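Octenoyl-coa reductase/carboxylase (Streptomyces sp., PDB 4A0S) catalyses the NADPH-dependent reductive carboxylation of 2-octenoyl-CoA, supplying an alkylmalonyl-CoA extender unit for cinnabaramide polyketide biosynthesis. Local coordinates at residues T205-L210 with Q368-R373; G234-Q239 with R373-G378; H152-L157 with S212-Q217. All coordinates share one frame; numbering follows the deposited sequence.

Interaction 1: residues T205-L210 with Q368-R373; sequences TAYRML and QQATNR. With NAP (NADP nicotinamide-adenine-dinucleotide phosphate), chain F.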
loop_
_atom_site.group_PDB
_atom_site.type_symbol
_atom_site.label_atom_id
_atom_site.label_comp_id
_atom_site.label_asym_id
_atom_site.label_seq_id
_atom_site.Cartn_x
_atom_site.Cartn_y
_atom_site.Cartn_z
ATOM N N THR A 205 -14.866 13.994 0.555
ATOM C CA THR A 205 -15.264 12.711 0.004
ATOM C C THR A 205 -14.547 12.419 -1.312
ATOM O O THR A 205 -14.072 11.307 -1.526
ATOM C CB THR A 205 -16.783 12.648 -0.211
ATOM O OG1 THR A 205 -17.422 12.663 1.066
ATOM C CG2 THR A 205 -17.172 11.373 -0.925
ATOM N N ALA A 206 -14.471 13.428 -2.173
ATOM C CA ALA A 206 -13.782 13.281 -3.434
ATOM C C ALA A 206 -12.281 13.061 -3.156
ATOM O O ALA A 206 -11.595 12.321 -3.867
ATOM C CB ALA A 206 -14.005 14.522 -4.299
ATOM N N TYR A 207 -11.803 13.710 -2.105
ATOM C CA TYR A 207 -10.408 13.679 -1.737
ATOM C C TYR A 207 -10.053 12.263 -1.301
ATOM O O TYR A 207 -9.043 11.691 -1.736
ATOM C CB TYR A 207 -10.116 14.661 -0.599
ATOM C CG TYR A 207 -8.671 14.578 -0.188
ATOM C CD1 TYR A 207 -8.225 13.547 0.650
ATOM C CD2 TYR A 207 -7.735 15.492 -0.684
ATOM C CE1 TYR A 207 -6.883 13.435 0.987
ATOM C CE2 TYR A 207 -6.394 15.394 -0.331
ATOM C CZ TYR A 207 -5.983 14.350 0.495
ATOM O OH TYR A 207 -4.670 14.235 0.840
ATOM N N ARG A 208 -10.888 11.698 -0.438
ATOM C CA ARG A 208 -10.671 10.324 0.011
ATOM C C ARG A 208 -10.657 9.375 -1.191
ATOM O O ARG A 208 -9.775 8.545 -1.325
ATOM C CB ARG A 208 -11.754 9.880 0.993
ATOM C CG ARG A 208 -11.509 8.458 1.470
ATOM C CD ARG A 208 -12.481 7.998 2.533
ATOM N NE ARG A 208 -12.188 6.621 2.900
ATOM C CZ ARG A 208 -11.477 6.261 3.971
ATOM N NH1 ARG A 208 -10.959 7.173 4.790
ATOM N NH2 ARG A 208 -11.267 4.977 4.222
ATOM N N MET A 209 -11.654 9.529 -2.055
ATOM C CA MET A 209 -11.811 8.690 -3.231
ATOM C C MET A 209 -10.634 8.748 -4.182
ATOM O O MET A 209 -10.328 7.762 -4.812
ATOM C CB MET A 209 -13.071 9.129 -3.977
ATOM C CG MET A 209 -14.329 8.813 -3.180
ATOM S SD MET A 209 -15.788 9.452 -3.978
ATOM C CE MET A 209 -15.913 8.333 -5.382
ATOM N N LEU A 210 -9.989 9.904 -4.292
ATOM C CA LEU A 210 -9.042 10.109 -5.385
ATOM C C LEU A 210 -7.647 10.419 -4.933
ATOM O O LEU A 210 -6.703 10.007 -5.575
ATOM C CB LEU A 210 -9.500 11.244 -6.300
ATOM C CG LEU A 210 -10.807 11.006 -7.043
ATOM C CD1 LEU A 210 -11.217 12.310 -7.718
ATOM C CD2 LEU A 210 -10.628 9.880 -8.076
ATOM N N GLN A 368 -9.639 15.127 5.708
ATOM C CA GLN A 368 -10.346 16.370 5.685
ATOM C C GLN A 368 -9.395 17.515 5.898
ATOM O O GLN A 368 -9.524 18.531 5.254
ATOM C CB GLN A 368 -11.450 16.354 6.721
ATOM C CG GLN A 368 -12.640 15.536 6.232
ATOM C CD GLN A 368 -13.424 16.274 5.156
ATOM O OE1 GLN A 368 -12.963 17.292 4.620
ATOM N NE2 GLN A 368 -14.594 15.751 4.813
ATOM N N GLN A 369 -8.435 17.332 6.804
ATOM C CA GLN A 369 -7.372 18.311 6.970
ATOM C C GLN A 369 -6.560 18.469 5.700
ATOM O O GLN A 369 -6.225 19.589 5.322
ATOM C CB GLN A 369 -6.418 17.920 8.081
ATOM C CG GLN A 369 -5.201 18.824 8.092
ATOM C CD GLN A 369 -4.291 18.510 9.231
ATOM O OE1 GLN A 369 -4.326 19.179 10.263
ATOM N NE2 GLN A 369 -3.491 17.465 9.073
ATOM N N ALA A 370 -6.224 17.346 5.065
ATOM C CA ALA A 370 -5.484 17.383 3.808
ATOM C C ALA A 370 -6.288 18.164 2.781
ATOM O O ALA A 370 -5.747 18.996 2.045
ATOM C CB ALA A 370 -5.240 15.986 3.312
ATOM N N THR A 371 -7.586 17.881 2.731
ATOM C CA THR A 371 -8.477 18.603 1.837
ATOM C C THR A 371 -8.414 20.096 2.141
ATOM O O THR A 371 -8.223 20.932 1.255
ATOM C CB THR A 371 -9.906 18.065 1.958
ATOM O OG1 THR A 371 -9.898 16.680 1.585
ATOM C CG2 THR A 371 -10.859 18.842 1.039
ATOM N N ASN A 372 -8.574 20.416 3.411
ATOM C CA ASN A 372 -8.573 21.796 3.870
ATOM C C ASN A 372 -7.278 22.500 3.484
ATOM O O ASN A 372 -7.302 23.654 3.087
ATOM C CB ASN A 372 -8.782 21.852 5.384
ATOM C CG ASN A 372 -9.281 23.192 5.844
ATOM O OD1 ASN A 372 -10.032 23.864 5.133
ATOM N ND2 ASN A 372 -8.890 23.584 7.038
ATOM N N ARG A 373 -6.160 21.787 3.565
ATOM C CA ARG A 373 -4.876 22.349 3.175
ATOM C C ARG A 373 -4.845 22.743 1.717
ATOM O O ARG A 373 -4.211 23.722 1.353
ATOM C CB ARG A 373 -3.754 21.366 3.460
ATOM C CG ARG A 373 -3.432 21.329 4.901
ATOM C CD ARG A 373 -2.614 20.123 5.206
ATOM N NE ARG A 373 -2.143 20.197 6.576
ATOM C CZ ARG A 373 -1.327 19.306 7.133
ATOM N NH1 ARG A 373 -0.908 18.246 6.448
ATOM N NH2 ARG A 373 -0.953 19.470 8.388
HETATM P PA NAP F . -25.001 16.442 -6.884
HETATM O O1A NAP F . -24.282 17.797 -6.530
HETATM O O2A NAP F . -26.475 16.512 -7.150
HETATM O O5B NAP F . -24.296 15.910 -8.144
HETATM C C5B NAP F . -24.667 14.621 -8.588
HETATM C C4B NAP F . -24.372 14.574 -10.079
HETATM O O4B NAP F . -24.710 13.244 -10.495
HETATM C C3B NAP F . -25.243 15.549 -10.901
HETATM O O3B NAP F . -24.352 16.511 -11.426
HETATM C C2B NAP F . -25.725 14.721 -12.083
HETATM O O2B NAP F . -24.799 14.744 -13.168
HETATM C C1B NAP F . -25.762 13.331 -11.559
HETATM N N9A NAP F . -27.076 13.123 -10.900
HETATM C C8A NAP F . -27.847 14.003 -10.240
HETATM N N7A NAP F . -28.942 13.397 -9.762
HETATM C C5A NAP F . -28.844 12.127 -10.131
HETATM C C6A NAP F . -29.672 11.047 -9.954
HETATM N N6A NAP F . -30.802 11.185 -9.261
HETATM N N1A NAP F . -29.295 9.881 -10.454
HETATM C C2A NAP F . -28.146 9.741 -11.110
HETATM N N3A NAP F . -27.336 10.754 -11.326
HETATM C C4A NAP F . -27.671 11.951 -10.837
HETATM O O3 NAP F . -24.747 15.357 -5.735
HETATM P PN NAP F . -23.294 15.028 -5.131
HETATM O O1N NAP F . -23.233 15.976 -3.882
HETATM O O2N NAP F . -22.175 15.093 -6.139
HETATM O O5D NAP F . -23.609 13.546 -4.630
HETATM C C5D NAP F . -23.738 12.573 -5.662
HETATM C C4D NAP F . -23.991 11.274 -4.951
HETATM O O4D NAP F . -22.842 11.065 -4.058
HETATM C C3D NAP F . -25.216 11.314 -4.036
HETATM O O3D NAP F . -25.798 10.006 -4.210
HETATM C C2D NAP F . -24.640 11.483 -2.646
HETATM O O2D NAP F . -25.502 10.908 -1.637
HETATM C C1D NAP F . -23.418 10.599 -2.804
HETATM N N1N NAP F . -22.416 11.125 -1.908
HETATM C C2N NAP F . -21.783 10.220 -1.083
HETATM C C3N NAP F . -20.831 10.736 -0.250
HETATM C C7N NAP F . -20.164 9.765 0.644
HETATM O O7N NAP F . -20.371 8.550 0.562
HETATM N N7N NAP F . -19.396 10.346 1.527
HETATM C C4N NAP F . -20.505 12.096 -0.226
HETATM C C5N NAP F . -21.123 13.012 -1.059
HETATM C C6N NAP F . -22.089 12.514 -1.918
HETATM P P2B NAP F . -25.392 14.259 -14.583
HETATM O O1X NAP F . -24.203 14.896 -15.497
HETATM O O2X NAP F . -25.383 12.651 -14.688
HETATM O O3X NAP F . -26.730 14.956 -14.614
#

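Interaction 2: residues G234-Q239 with R373-G378; sequences GSYAIQ and RLFESG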
loop_
_atom_site.group_PDB
_atom_site.type_symbol
_atom_site.label_atom_id
_atom_site.label_comp_id
_atom_site.label_asym_id
_atom_site.label_seq_id
_atom_site.Cartn_x
_atom_site.Cartn_y
_atom_site.Cartn_z
ATOM N N GLY A 234 -18.275 15.826 -8.187
ATOM C CA GLY A 234 -17.509 15.917 -9.436
ATOM C C GLY A 234 -16.734 17.208 -9.491
ATOM O O GLY A 234 -15.592 17.249 -9.946
ATOM N N SER A 235 -17.345 18.279 -9.001
ATOM C CA SER A 235 -16.720 19.585 -9.045
ATOM C C SER A 235 -15.443 19.626 -8.246
ATOM O O SER A 235 -14.552 20.422 -8.540
ATOM C CB SER A 235 -17.675 20.654 -8.542
ATOM O OG SER A 235 -18.727 20.823 -9.477
ATOM N N TYR A 236 -15.346 18.785 -7.232
ATOM C CA TYR A 236 -14.079 18.677 -6.497
ATOM C C TYR A 236 -13.175 17.615 -7.052
ATOM O O TYR A 236 -11.961 17.817 -7.111
ATOM C CB TYR A 236 -14.322 18.454 -5.016
ATOM C CG TYR A 236 -14.945 19.668 -4.398
ATOM C CD1 TYR A 236 -14.228 20.861 -4.289
ATOM C CD2 TYR A 236 -16.259 19.638 -3.937
ATOM C CE1 TYR A 236 -14.812 22.008 -3.724
ATOM C CE2 TYR A 236 -16.853 20.767 -3.377
ATOM C CZ TYR A 236 -16.126 21.943 -3.281
ATOM O OH TYR A 236 -16.698 23.053 -2.722
ATOM N N ALA A 237 -13.768 16.497 -7.457
ATOM C CA ALA A 237 -13.020 15.419 -8.086
ATOM C C ALA A 237 -12.202 16.001 -9.228
ATOM O O ALA A 237 -11.003 15.750 -9.335
ATOM C CB ALA A 237 -13.962 14.341 -8.588
ATOM N N ILE A 238 -12.844 16.815 -10.059
ATOM C CA ILE A 238 -12.139 17.475 -11.164
ATOM C C ILE A 238 -10.901 18.218 -10.676
ATOM O O ILE A 238 -9.832 18.130 -11.273
ATOM C CB ILE A 238 -13.063 18.467 -11.913
ATOM C CG1 ILE A 238 -14.055 17.698 -12.772
ATOM C CG2 ILE A 238 -12.235 19.463 -12.752
ATOM C CD1 ILE A 238 -15.307 18.495 -13.107
ATOM N N GLN A 239 -11.055 18.950 -9.583
ATOM C CA GLN A 239 -9.973 19.774 -9.089
ATOM C C GLN A 239 -8.844 18.947 -8.516
ATOM O O GLN A 239 -7.673 19.249 -8.752
ATOM C CB GLN A 239 -10.499 20.735 -8.058
ATOM C CG GLN A 239 -11.469 21.719 -8.647
ATOM C CD GLN A 239 -11.711 22.817 -7.683
ATOM O OE1 GLN A 239 -10.813 23.608 -7.406
ATOM N NE2 GLN A 239 -12.889 22.826 -7.089
ATOM N N ARG A 373 -6.160 21.787 3.565
ATOM C CA ARG A 373 -4.876 22.349 3.175
ATOM C C ARG A 373 -4.845 22.743 1.717
ATOM O O ARG A 373 -4.211 23.722 1.353
ATOM C CB ARG A 373 -3.754 21.366 3.460
ATOM C CG ARG A 373 -3.432 21.329 4.901
ATOM C CD ARG A 373 -2.614 20.123 5.206
ATOM N NE ARG A 373 -2.143 20.197 6.576
ATOM C CZ ARG A 373 -1.327 19.306 7.133
ATOM N NH1 ARG A 373 -0.908 18.246 6.448
ATOM N NH2 ARG A 373 -0.953 19.470 8.388
ATOM N N LEU A 374 -5.530 21.970 0.885
ATOM C CA LEU A 374 -5.564 22.278 -0.534
ATOM C C LEU A 374 -6.443 23.492 -0.791
ATOM O O LEU A 374 -6.221 24.232 -1.731
ATOM C CB LEU A 374 -6.059 21.082 -1.316
ATOM C CG LEU A 374 -5.066 19.913 -1.325
ATOM C CD1 LEU A 374 -5.693 18.688 -1.987
ATOM C CD2 LEU A 374 -3.766 20.300 -2.025
ATOM N N PHE A 375 -7.467 23.681 0.043
ATOM C CA PHE A 375 -8.268 24.900 -0.055
ATOM C C PHE A 375 -7.474 26.088 0.438
ATOM O O PHE A 375 -7.504 27.162 -0.169
ATOM C CB PHE A 375 -9.567 24.762 0.733
ATOM C CG PHE A 375 -10.608 24.017 -0.007
ATOM C CD1 PHE A 375 -11.435 24.680 -0.908
ATOM C CD2 PHE A 375 -10.728 22.644 0.136
ATOM C CE1 PHE A 375 -12.399 23.983 -1.627
ATOM C CE2 PHE A 375 -11.699 21.934 -0.585
ATOM C CZ PHE A 375 -12.530 22.610 -1.465
ATOM N N GLU A 376 -6.734 25.857 1.522
ATOM C CA GLU A 376 -5.956 26.884 2.198
ATOM C C GLU A 376 -4.922 27.521 1.281
ATOM O O GLU A 376 -4.684 28.722 1.368
ATOM C CB GLU A 376 -5.280 26.312 3.443
ATOM C CG GLU A 376 -6.197 26.245 4.654
ATOM C CD GLU A 376 -5.534 25.548 5.820
ATOM O OE1 GLU A 376 -4.538 24.839 5.592
ATOM O OE2 GLU A 376 -5.989 25.731 6.963
ATOM N N SER A 377 -4.332 26.707 0.403
ATOM C CA SER A 377 -3.330 27.169 -0.559
ATOM C C SER A 377 -3.974 27.726 -1.828
ATOM O O SER A 377 -3.295 28.342 -2.660
ATOM C CB SER A 377 -2.448 25.997 -0.957
ATOM O OG SER A 377 -3.213 25.068 -1.694
ATOM N N GLY A 378 -5.266 27.457 -2.006
ATOM C CA GLY A 378 -5.964 27.907 -3.205
ATOM C C GLY A 378 -5.750 26.938 -4.358
ATOM O O GLY A 378 -6.216 27.178 -5.472
#

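Interaction 3: residues H152-L157 with S212-Q217; sequences HGDGML and SDRGAQ. With CO8 (octanoyl-coenzyme A), chain E.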
loop_
_atom_site.group_PDB
_atom_site.type_symbol
_atom_site.label_atom_id
_atom_site.label_comp_id
_atom_site.label_asym_id
_atom_site.label_seq_id
_atom_site.Cartn_x
_atom_site.Cartn_y
_atom_site.Cartn_z
ATOM N N HIS A 152 -8.628 4.741 14.966
ATOM C CA HIS A 152 -7.212 5.075 15.011
ATOM C C HIS A 152 -6.414 4.469 13.864
ATOM O O HIS A 152 -5.225 4.723 13.733
ATOM C CB HIS A 152 -6.643 4.665 16.361
ATOM C CG HIS A 152 -7.188 5.469 17.490
ATOM N ND1 HIS A 152 -6.415 6.350 18.209
ATOM C CD2 HIS A 152 -8.446 5.575 17.986
ATOM C CE1 HIS A 152 -7.159 6.935 19.126
ATOM N NE2 HIS A 152 -8.398 6.492 19.006
ATOM N N GLY A 153 -7.063 3.637 13.063
ATOM C CA GLY A 153 -6.448 3.145 11.843
ATOM C C GLY A 153 -6.973 3.962 10.682
ATOM O O GLY A 153 -6.263 4.229 9.716
ATOM N N ASP A 154 -8.226 4.371 10.800
ATOM C CA ASP A 154 -8.898 5.159 9.771
ATOM C C ASP A 154 -10.171 5.684 10.407
ATOM O O ASP A 154 -11.051 4.915 10.775
ATOM C CB ASP A 154 -9.218 4.316 8.526
ATOM C CG ASP A 154 -9.680 5.156 7.347
ATOM O OD1 ASP A 154 -10.362 6.176 7.567
ATOM O OD2 ASP A 154 -9.356 4.781 6.196
ATOM N N GLY A 155 -10.236 7.001 10.558
ATOM C CA GLY A 155 -11.359 7.649 11.217
ATOM C C GLY A 155 -12.692 7.303 10.602
ATOM O O GLY A 155 -13.707 7.331 11.283
ATOM N N MET A 156 -12.698 6.947 9.321
ATOM C CA MET A 156 -13.931 6.556 8.674
ATOM C C MET A 156 -14.403 5.145 9.030
ATOM O O MET A 156 -15.530 4.791 8.722
ATOM C CB MET A 156 -13.815 6.695 7.155
ATOM C CG MET A 156 -14.066 8.103 6.660
ATOM S SD MET A 156 -15.590 8.813 7.328
ATOM C CE MET A 156 -16.801 7.711 6.574
ATOM N N LEU A 157 -13.559 4.351 9.692
ATOM C CA LEU A 157 -13.791 2.914 9.696
ATOM C C LEU A 157 -14.483 2.357 10.919
ATOM O O LEU A 157 -14.889 1.193 10.909
ATOM C CB LEU A 157 -12.504 2.129 9.383
ATOM C CG LEU A 157 -12.329 1.837 7.880
ATOM C CD1 LEU A 157 -13.333 0.792 7.460
ATOM C CD2 LEU A 157 -12.486 3.083 7.007
ATOM N N SER A 212 -6.430 10.443 -1.446
ATOM C CA SER A 212 -5.995 9.743 -0.255
ATOM C C SER A 212 -5.478 8.356 -0.561
ATOM O O SER A 212 -5.950 7.698 -1.492
ATOM C CB SER A 212 -7.160 9.601 0.716
ATOM O OG SER A 212 -6.707 8.960 1.890
ATOM N N ASP A 213 -4.541 7.887 0.264
ATOM C CA ASP A 213 -4.141 6.492 0.164
ATOM C C ASP A 213 -5.260 5.561 0.632
ATOM O O ASP A 213 -5.140 4.362 0.536
ATOM C CB ASP A 213 -2.816 6.203 0.876
ATOM C CG ASP A 213 -2.901 6.311 2.392
ATOM O OD1 ASP A 213 -3.982 6.609 2.949
ATOM O OD2 ASP A 213 -1.836 6.087 3.029
ATOM N N ARG A 214 -6.368 6.133 1.089
ATOM C CA ARG A 214 -7.533 5.325 1.475
ATOM C C ARG A 214 -8.544 5.107 0.342
ATOM O O ARG A 214 -9.491 4.346 0.486
ATOM C CB ARG A 214 -8.239 5.929 2.699
ATOM C CG ARG A 214 -7.303 6.279 3.837
ATOM C CD ARG A 214 -6.506 5.069 4.293
ATOM N NE ARG A 214 -5.403 5.501 5.139
ATOM C CZ ARG A 214 -5.429 5.513 6.466
ATOM N NH1 ARG A 214 -6.502 5.083 7.107
ATOM N NH2 ARG A 214 -4.367 5.926 7.154
ATOM N N GLY A 215 -8.344 5.784 -0.778
ATOM C CA GLY A 215 -9.214 5.588 -1.943
ATOM C C GLY A 215 -8.411 5.032 -3.109
ATOM O O GLY A 215 -7.535 4.178 -2.940
ATOM N N ALA A 216 -8.700 5.525 -4.303
ATOM C CA ALA A 216 -8.040 5.029 -5.509
ATOM C C ALA A 216 -6.623 5.549 -5.584
ATOM O O ALA A 216 -5.781 4.974 -6.270
ATOM C CB ALA A 216 -8.821 5.448 -6.729
ATOM N N GLN A 217 -6.364 6.640 -4.875
ATOM C CA GLN A 217 -5.010 7.199 -4.742
ATOM C C GLN A 217 -4.401 7.499 -6.105
ATOM O O GLN A 217 -3.461 6.838 -6.547
ATOM C CB GLN A 217 -4.063 6.309 -3.921
ATOM C CG GLN A 217 -2.820 7.077 -3.469
ATOM C CD GLN A 217 -1.921 6.318 -2.530
ATOM O OE1 GLN A 217 -2.194 5.191 -2.166
ATOM N NE2 GLN A 217 -0.823 6.941 -2.147
HETATM N N1A CO8 E . -39.050 3.331 7.895
HETATM C C2A CO8 E . -38.489 3.048 9.072
HETATM N N3A CO8 E . -37.478 2.191 9.165
HETATM C C4A CO8 E . -37.003 1.596 8.048
HETATM C C5A CO8 E . -37.556 1.865 6.802
HETATM C C6A CO8 E . -38.616 2.765 6.743
HETATM N N6A CO8 E . -39.177 3.064 5.567
HETATM N N7A CO8 E . -36.893 1.150 5.893
HETATM C C8A CO8 E . -35.958 0.450 6.539
HETATM N N9A CO8 E . -36.027 0.720 7.853
HETATM C C1B CO8 E . -35.191 0.177 8.958
HETATM C C2B CO8 E . -35.601 -1.257 9.309
HETATM O O2B CO8 E . -35.540 -1.450 10.741
HETATM C C3B CO8 E . -34.511 -2.057 8.601
HETATM O O3B CO8 E . -34.320 -3.315 9.231
HETATM P P3B CO8 E . -34.979 -4.587 8.477
HETATM O O7A CO8 E . -35.880 -5.358 9.594
HETATM O O8A CO8 E . -36.125 -4.070 7.413
HETATM O O9A CO8 E . -33.964 -5.425 7.808
HETATM C C4B CO8 E . -33.276 -1.176 8.753
HETATM O O4B CO8 E . -33.777 0.157 8.583
HETATM C C5B CO8 E . -32.297 -1.349 7.585
HETATM O O5B CO8 E . -31.222 -0.396 7.718
HETATM P P1A CO8 E . -30.072 -0.625 8.867
HETATM O O1A CO8 E . -29.020 0.645 8.708
HETATM O O2A CO8 E . -30.593 -0.662 10.270
HETATM O O3A CO8 E . -29.383 -2.081 8.529
HETATM P P2A CO8 E . -28.093 -2.420 7.574
HETATM O O4A CO8 E . -28.421 -3.796 6.834
HETATM O O5A CO8 E . -26.783 -2.468 8.302
HETATM O O6A CO8 E . -28.082 -1.297 6.387
HETATM C CBP CO8 E . -27.115 0.394 4.885
HETATM C CCP CO8 E . -26.844 -0.729 5.915
HETATM C CDP CO8 E . -27.631 -0.304 3.615
HETATM C CEP CO8 E . -25.774 1.059 4.569
HETATM C CAP CO8 E . -28.150 1.414 5.469
HETATM O OAP CO8 E . -27.799 1.895 6.807
HETATM C C9P CO8 E . -28.471 2.608 4.528
HETATM O O9P CO8 E . -29.192 2.420 3.540
HETATM N N8P CO8 E . -27.962 3.813 4.873
HETATM C C7P CO8 E . -28.266 5.060 4.109
HETATM C C6P CO8 E . -27.144 5.536 3.144
HETATM C C5P CO8 E . -27.794 6.016 1.824
HETATM O O5P CO8 E . -28.429 5.224 1.132
HETATM N N4P CO8 E . -27.806 7.307 1.498
HETATM C C3P CO8 E . -27.024 8.422 2.019
HETATM C C2P CO8 E . -26.124 8.742 0.816
HETATM S S1P CO8 E . -24.347 8.618 1.241
HETATM C "C1'" CO8 E . -24.013 10.310 1.374
HETATM O "O1'" CO8 E . -24.649 11.179 0.750
HETATM C "C2'" CO8 E . -22.997 10.602 2.259
HETATM C "C3'" CO8 E . -22.557 11.883 2.505
HETATM C "C4'" CO8 E . -21.492 12.077 3.393
HETATM C "C5'" CO8 E . -21.161 10.907 4.306
HETATM C "C6'" CO8 E . -20.086 11.450 5.273
HETATM C "C7'" CO8 E . -19.501 10.309 6.057
HETATM C "C8'" CO8 E . -18.546 10.901 7.098
#

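Interaction 1: residues T205-L210 with Q368-R373
The phenol ring of Y207 lies against helix 365-376 with the backbone N of T371 over one face, 4.1 Å above the ring plane and displaced toward the rim. The methyl of A370 comes in obliquely at the phenolic end, its CB 3.3 Å from Y207 CZ. At the other end of the ring, T371 OG1 sits 3.0 Å from Y207 CG, so the methyl and the hydroxyl, on successive residues of one helix, meet the two ends of the ring. The Y207 and T371 side chains run alongside one another, pointing opposite ways. That hydroxyl has its polar needs met within its own helix, where it is hydrogen-bonded to the carbonyl of E367; toward Y207 it makes only a packing contact. With CG anti to the backbone N (chi1 178°), Y207 reaches across to the neighbouring helix. The ring of F240 meets that of Y207 edge-to-face, and K219 of a second subunit packs on the same tyrosine.

Two residues earlier on helix 200-210, T205 points away from this interface and serves the cofactor. The nicotinamide amide N7N of NADP donates a weak, bent hydrogen bond to T205 OG1 (3.1 Å, N-H...O angle 128°), while T205 CG2 lies 3.5 Å from C4N, the ring carbon that exchanges hydride in this class of reductase. T205 OG1 is also hydrogen-bonded to the carbonyl of L201, which helps fix its rotation.

The pair illustrates how one helix can serve two purposes. Helices 200-210 and 365-376 precede the first strand and follow the last strand of the parallel Rossmann sheet, and their packing is in keeping with the two-domain medium-chain dehydrogenase/reductase fold, whose cofactor here lies beside helix 200-210.

Interaction 2: residues G234-Q239 with R373-G378
Y236 and F375 meet through a very small patch, Y236 CE1 standing 3.3 Å from F375 CZ. The tyrosine atom lies at the edge of the phenylalanine ring, close to its plane; the ring planes are inclined at 66° and the centroids are 5.6 Å apart, an oblique aromatic pair. The two side chains cross at about a right angle. This is the dense part of the contact, where both residues are buried and C202 and A203 of helix 200-210 pack against the tyrosine.

Y236 belongs to helix 232-243, the first helix of the Rossmann fold; it follows strand 223-226 and carries the NADP-binding residues G232 and L233 at its start. The phenol is held at its far end too, because its OH is hydrogen-bonded to S199 OG and to the backbone N of A383. Replacing Y236 by an alanine is likely to open a gap beside F375 CZ and to leave S199 and A383 without that hydroxyl.

One turn on, Q239 NE2 bends back to the carbonyl O of S235 at 3.3 Å, and is hydrogen-bonded to V381 O as well. The looser side lies toward the C-terminal end of helix 365-376, where S377 is exposed and E376 only partly covered. At G378, itself buried, the chain leaves helical angles with a positive phi of 84°.

Interaction 3: residues H152-L157 with S212-Q217
A chi1 of -169° swings the carboxylate of D154 away from its own amide nitrogen, and R214 folds at chi2 (-57°); the two side chains pass alongside in opposite senses, and the carboxylate and guanidinium planes stand 78° apart. R214 NH1 then donates twice. One bond runs to G153 O at 2.8 Å, in the carbonyl plane and on a lone pair; the other is a salt bridge to D154 OD2 at 3.0 Å, with NH1 coming from above the carboxylate plane. R214 NE turns to D213 OD1, at 2.8 Å, extending the salt-bridge network.

D154 OD1 accepts from the backbone N of M156 (3.0 Å), an Asx turn that helps shape the loop; N364 ND2 binds the same oxygen. From this loop M156 reaches the octanoyl-CoA pocket, its SD 3.6 Å from C8' at the tail of the acyl chain. R214 NH2 is hydrogen-bonded to G153 O of a fourth subunit, and the reciprocal bond is made in return, stitching the tetramer at this point.

Since R208 NH2 also forms a salt bridge with D154 OD2, this buried carboxylate is gripped by two arginines and is likely to stay ionised.

Overall arrangement
Following the chain from the N terminus, residues 152-157 come first, and interaction 3 closes their loop at 212-217. Interaction 1 opens inside that loop at 205-210 and closes far downstream at 368-373, so the two cross; they also touch where helix 200-210 runs into the 212-217 turn, probably through a backbone bond from A216 N to M209 O. Interaction 2 opens only after interaction 3 has closed and ends at 373-378, so it crosses interaction 1 but follows interaction 3 in series. Interactions 1 and 2, sharing R373, tie helices 200-210 and 232-243 to helix 365-376, while interaction 3 ties the acyl-pocket loop to the turn after helix 200-210.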